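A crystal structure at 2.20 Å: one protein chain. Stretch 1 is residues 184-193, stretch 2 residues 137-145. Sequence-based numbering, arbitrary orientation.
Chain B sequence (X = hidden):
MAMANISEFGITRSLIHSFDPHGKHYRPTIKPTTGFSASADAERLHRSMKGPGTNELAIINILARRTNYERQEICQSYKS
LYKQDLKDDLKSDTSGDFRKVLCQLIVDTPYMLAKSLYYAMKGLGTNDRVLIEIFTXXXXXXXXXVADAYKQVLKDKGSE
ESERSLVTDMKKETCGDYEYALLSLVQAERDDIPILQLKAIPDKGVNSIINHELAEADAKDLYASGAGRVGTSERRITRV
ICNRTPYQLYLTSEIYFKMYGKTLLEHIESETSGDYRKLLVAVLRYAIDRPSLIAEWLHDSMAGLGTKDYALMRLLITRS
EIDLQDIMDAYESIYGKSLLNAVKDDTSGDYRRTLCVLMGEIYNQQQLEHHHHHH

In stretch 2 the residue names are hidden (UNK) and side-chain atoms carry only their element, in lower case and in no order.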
# COMPACT_ATOMS: atom_id res chain seq x y z
N SER B 184 14.58 4.06 12.07
CA SER B 184 14.79 5.20 12.97
C SER B 184 13.75 5.23 14.08
O SER B 184 14.07 5.54 15.23
CB SER B 184 14.81 6.53 12.22
OG SER B 184 13.51 6.96 11.87
N LEU B 185 12.50 4.90 13.76
CA LEU B 185 11.50 4.78 14.81
C LEU B 185 11.89 3.69 15.80
O LEU B 185 11.79 3.87 17.02
CB LEU B 185 10.09 4.50 14.24
CG LEU B 185 9.45 5.57 13.36
CD1 LEU B 185 8.04 5.16 12.94
CD2 LEU B 185 9.44 6.94 14.07
N VAL B 186 12.30 2.54 15.29
CA VAL B 186 12.65 1.42 16.16
C VAL B 186 13.93 1.74 16.98
O VAL B 186 14.16 1.18 18.05
CB VAL B 186 12.79 0.13 15.36
CG1 VAL B 186 13.35 -0.99 16.22
CG2 VAL B 186 11.41 -0.27 14.79
N GLN B 187 14.74 2.66 16.48
CA GLN B 187 15.88 3.16 17.27
C GLN B 187 15.45 3.66 18.66
O GLN B 187 16.23 3.61 19.60
CB GLN B 187 16.60 4.29 16.54
CG GLN B 187 17.20 3.92 15.20
CD GLN B 187 18.34 2.93 15.32
OE1 GLN B 187 18.75 2.56 16.42
NE2 GLN B 187 18.86 2.50 14.17
N ALA B 188 14.22 4.16 18.77
CA ALA B 188 13.73 4.71 20.05
C ALA B 188 14.61 5.88 20.53
O ALA B 188 14.94 5.97 21.72
CB ALA B 188 13.68 3.61 21.12
N GLU B 189 15.01 6.75 19.60
CA GLU B 189 15.72 7.97 19.98
C GLU B 189 14.99 9.20 19.46
O GLU B 189 15.62 10.13 18.96
CB GLU B 189 17.17 7.96 19.49
CG GLU B 189 18.07 7.03 20.30
CD GLU B 189 19.49 7.00 19.77
OE1 GLU B 189 20.06 8.10 19.57
OE2 GLU B 189 20.05 5.90 19.56
N ARG B 190 13.67 9.19 19.57
CA ARG B 190 12.88 10.37 19.22
C ARG B 190 13.05 11.40 20.35
O ARG B 190 13.41 11.03 21.47
CB ARG B 190 11.41 9.99 19.02
CG ARG B 190 11.22 8.77 18.12
CD ARG B 190 9.79 8.21 18.13
NE ARG B 190 8.98 8.91 17.15
CZ ARG B 190 7.76 8.58 16.77
NH1 ARG B 190 7.13 7.50 17.25
NH2 ARG B 190 7.17 9.34 15.86
N ASP B 191 12.81 12.68 20.06
CA ASP B 191 12.88 13.68 21.12
C ASP B 191 11.95 13.32 22.25
O ASP B 191 10.85 12.82 22.02
CB ASP B 191 12.50 15.07 20.61
CG ASP B 191 13.40 15.56 19.51
OD1 ASP B 191 14.48 14.96 19.29
OD2 ASP B 191 13.01 16.54 18.84
N ASP B 192 12.39 13.62 23.46
CA ASP B 192 11.60 13.37 24.65
C ASP B 192 11.13 14.66 25.31
O ASP B 192 11.68 15.74 25.07
CB ASP B 192 12.42 12.56 25.67
CG ASP B 192 12.49 11.09 25.32
OD1 ASP B 192 11.42 10.46 25.12
OD2 ASP B 192 13.63 10.56 25.24
N ILE B 193 10.13 14.54 26.16
CA ILE B 193 9.72 15.60 27.06
C ILE B 193 9.56 14.94 28.41
O ILE B 193 8.85 13.95 28.56
CB ILE B 193 8.38 16.22 26.67
CG1 ILE B 193 8.48 16.88 25.28
CG2 ILE B 193 7.94 17.23 27.73
CD1 ILE B 193 7.11 17.06 24.59
N UNK B 137 2.74 4.61 16.58
CA UNK B 137 2.09 4.87 17.86
C UNK B 137 2.95 4.60 19.10
O UNK B 137 2.46 4.69 20.22
o UNK B 137 1.14 2.66 18.12
c UNK B 137 0.79 4.05 18.00
c UNK B 137 -0.09 4.24 16.78
N UNK B 138 4.23 4.30 18.92
CA UNK B 138 5.07 4.00 20.08
C UNK B 138 6.12 5.07 20.30
O UNK B 138 6.91 5.38 19.40
c UNK B 138 4.10 1.20 21.17
c UNK B 138 4.83 1.42 19.85
c UNK B 138 5.60 0.18 19.42
c UNK B 138 5.76 2.64 19.94
N UNK B 139 6.17 5.62 21.50
CA UNK B 139 7.30 6.49 21.83
C UNK B 139 8.46 5.67 22.40
O UNK B 139 8.38 4.44 22.52
c UNK B 139 6.45 10.53 19.05
c UNK B 139 7.35 9.68 21.11
c UNK B 139 6.90 7.66 22.73
n UNK B 139 9.05 10.63 22.23
c UNK B 139 8.29 11.70 20.08
c UNK B 139 8.27 10.75 21.10
c UNK B 139 7.37 11.58 19.07
c UNK B 139 7.60 8.91 22.30
c UNK B 139 8.65 9.53 22.94
c UNK B 139 6.42 9.57 20.07
N UNK B 140 9.55 6.35 22.73
CA UNK B 140 10.82 5.68 23.01
C UNK B 140 10.75 4.50 23.99
O UNK B 140 11.21 3.39 23.67
c UNK B 140 12.27 7.65 22.34
o UNK B 140 12.11 7.32 21.15
c UNK B 140 11.88 6.70 23.46
n UNK B 140 12.77 8.83 22.70
N UNK B 141 10.22 4.75 25.17
CA UNK B 141 10.15 3.72 26.21
C UNK B 141 9.20 2.58 25.85
O UNK B 141 9.46 1.42 26.17
c UNK B 141 9.75 4.36 27.53
o UNK B 141 10.59 6.23 28.78
o UNK B 141 12.03 4.89 27.85
c UNK B 141 10.86 5.23 28.10
N UNK B 142 8.11 2.91 25.18
CA UNK B 142 7.15 1.91 24.74
C UNK B 142 7.80 1.02 23.71
O UNK B 142 7.68 -0.20 23.77
o UNK B 142 4.33 4.91 23.60
c UNK B 142 5.23 3.44 25.26
c UNK B 142 5.90 2.60 24.18
c UNK B 142 4.18 4.41 24.73
o UNK B 142 3.19 4.68 25.47
N UNK B 143 8.54 1.65 22.80
CA UNK B 143 9.20 0.94 21.71
C UNK B 143 10.18 -0.09 22.27
O UNK B 143 10.24 -1.23 21.78
c UNK B 143 10.26 -0.77 17.86
s UNK B 143 9.48 0.76 18.31
c UNK B 143 9.91 1.94 20.79
c UNK B 143 10.61 1.31 19.61
N UNK B 144 10.94 0.32 23.29
CA UNK B 144 11.94 -0.55 23.92
C UNK B 144 11.24 -1.70 24.64
O UNK B 144 11.72 -2.84 24.61
n UNK B 144 16.18 3.93 25.65
c UNK B 144 12.84 0.22 24.92
c UNK B 144 14.49 2.10 25.30
c UNK B 144 13.72 1.29 24.26
c UNK B 144 15.26 3.25 24.67
N UNK B 145 10.12 -1.40 25.29
CA UNK B 145 9.32 -2.47 25.91
C UNK B 145 8.81 -3.45 24.85
O UNK B 145 8.74 -4.66 25.11
c UNK B 145 8.16 -1.89 26.70
O HOH W 1 10.26 5.12 19.09
O HOH W 2 9.76 7.71 26.18
O HOH W 3 17.26 4.81 23.05

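Position 137 carries three side-chain atoms: a first carbon that forks to one oxygen and one carbon. It points away from stretch 1 and touches nothing there. The pattern is Thr137.

Position 138 has four carbons, forked at the second, and this side chain stays out of contact with stretch 1. The fork is the mark of a leucine: Leu138. Its backbone does the work, because Leu138 O receives a weak hydrogen bond from Arg190 NH1 at 3.0 Å. A water also bridges Leu138 O, weakly, to Leu185 O.

At position 139 one carbon leads into fused five- and six-membered rings holding eight carbons and a nitrogen. The ring nitrogen lies 2.8 Å from Asp191 O, and the guanidinium of Arg190 lies flat on the rings, centres 3.9 Å apart and planes at 19°. The CD of Arg190 sits over the six-membered ring, 4.0 Å from its centroid. Only tryptophan supplies such rings: Trp139, whose NE1 donates a hydrogen bond to Asp191 O. Trp139 is also the N-cap residue of the helix that follows.

Position 140 shows two carbons, the second bearing one oxygen and one nitrogen. The oxygen lies 2.9 Å from Arg190 N and the nitrogen 2.6 Å from Arg190 O, so the end is a carboxamide facing a backbone donor and acceptor together: Asn140. Its ND2 also reaches both carboxylate oxygens of Asp192 through weak bonds, each at 3.2 Å.

Position 141, two carbons with two oxygens on the second, makes no direct contact with stretch 1: Asp141. Its backbone N donates to a water that in turn donates weakly to Asp192 OD1.

Position 142 has three carbons, the third with two oxygens, and lies out of reach of stretch 1: Glu142. It serves its own stretch, accepting from Trp139 N through OE1 at 2.9 Å.

Position 143 is an unbranched run of two carbons, a sulfur and a carbon. It points toward stretch 1; the terminal carbon, beyond the sulfur, comes 3.3 Å from Val186 CG2, and the carbon before the sulfur lies 4.1 Å from Ala188 CB: Met143.

Position 144 has four carbons in a row ending in nitrogen, and the last carbon before the nitrogen passes 3.9 Å from Ala188 CB: Lys144. A water links its NZ, weakly, to Ala188 O.

Position 145, a single carbon out of reach, is Ala145.

The contact works by reading backbone. Ala188 leaves the helix with positive phi, and Asn140 pairs with both polar backbone atoms of Arg190 just beyond. Trp139 adds a bond to the next carbonyl and a face for the guanidinium, while Met143 packs against Val186 and Ala188.

Stretch 2, residues 137-145: TLWNDEMKA
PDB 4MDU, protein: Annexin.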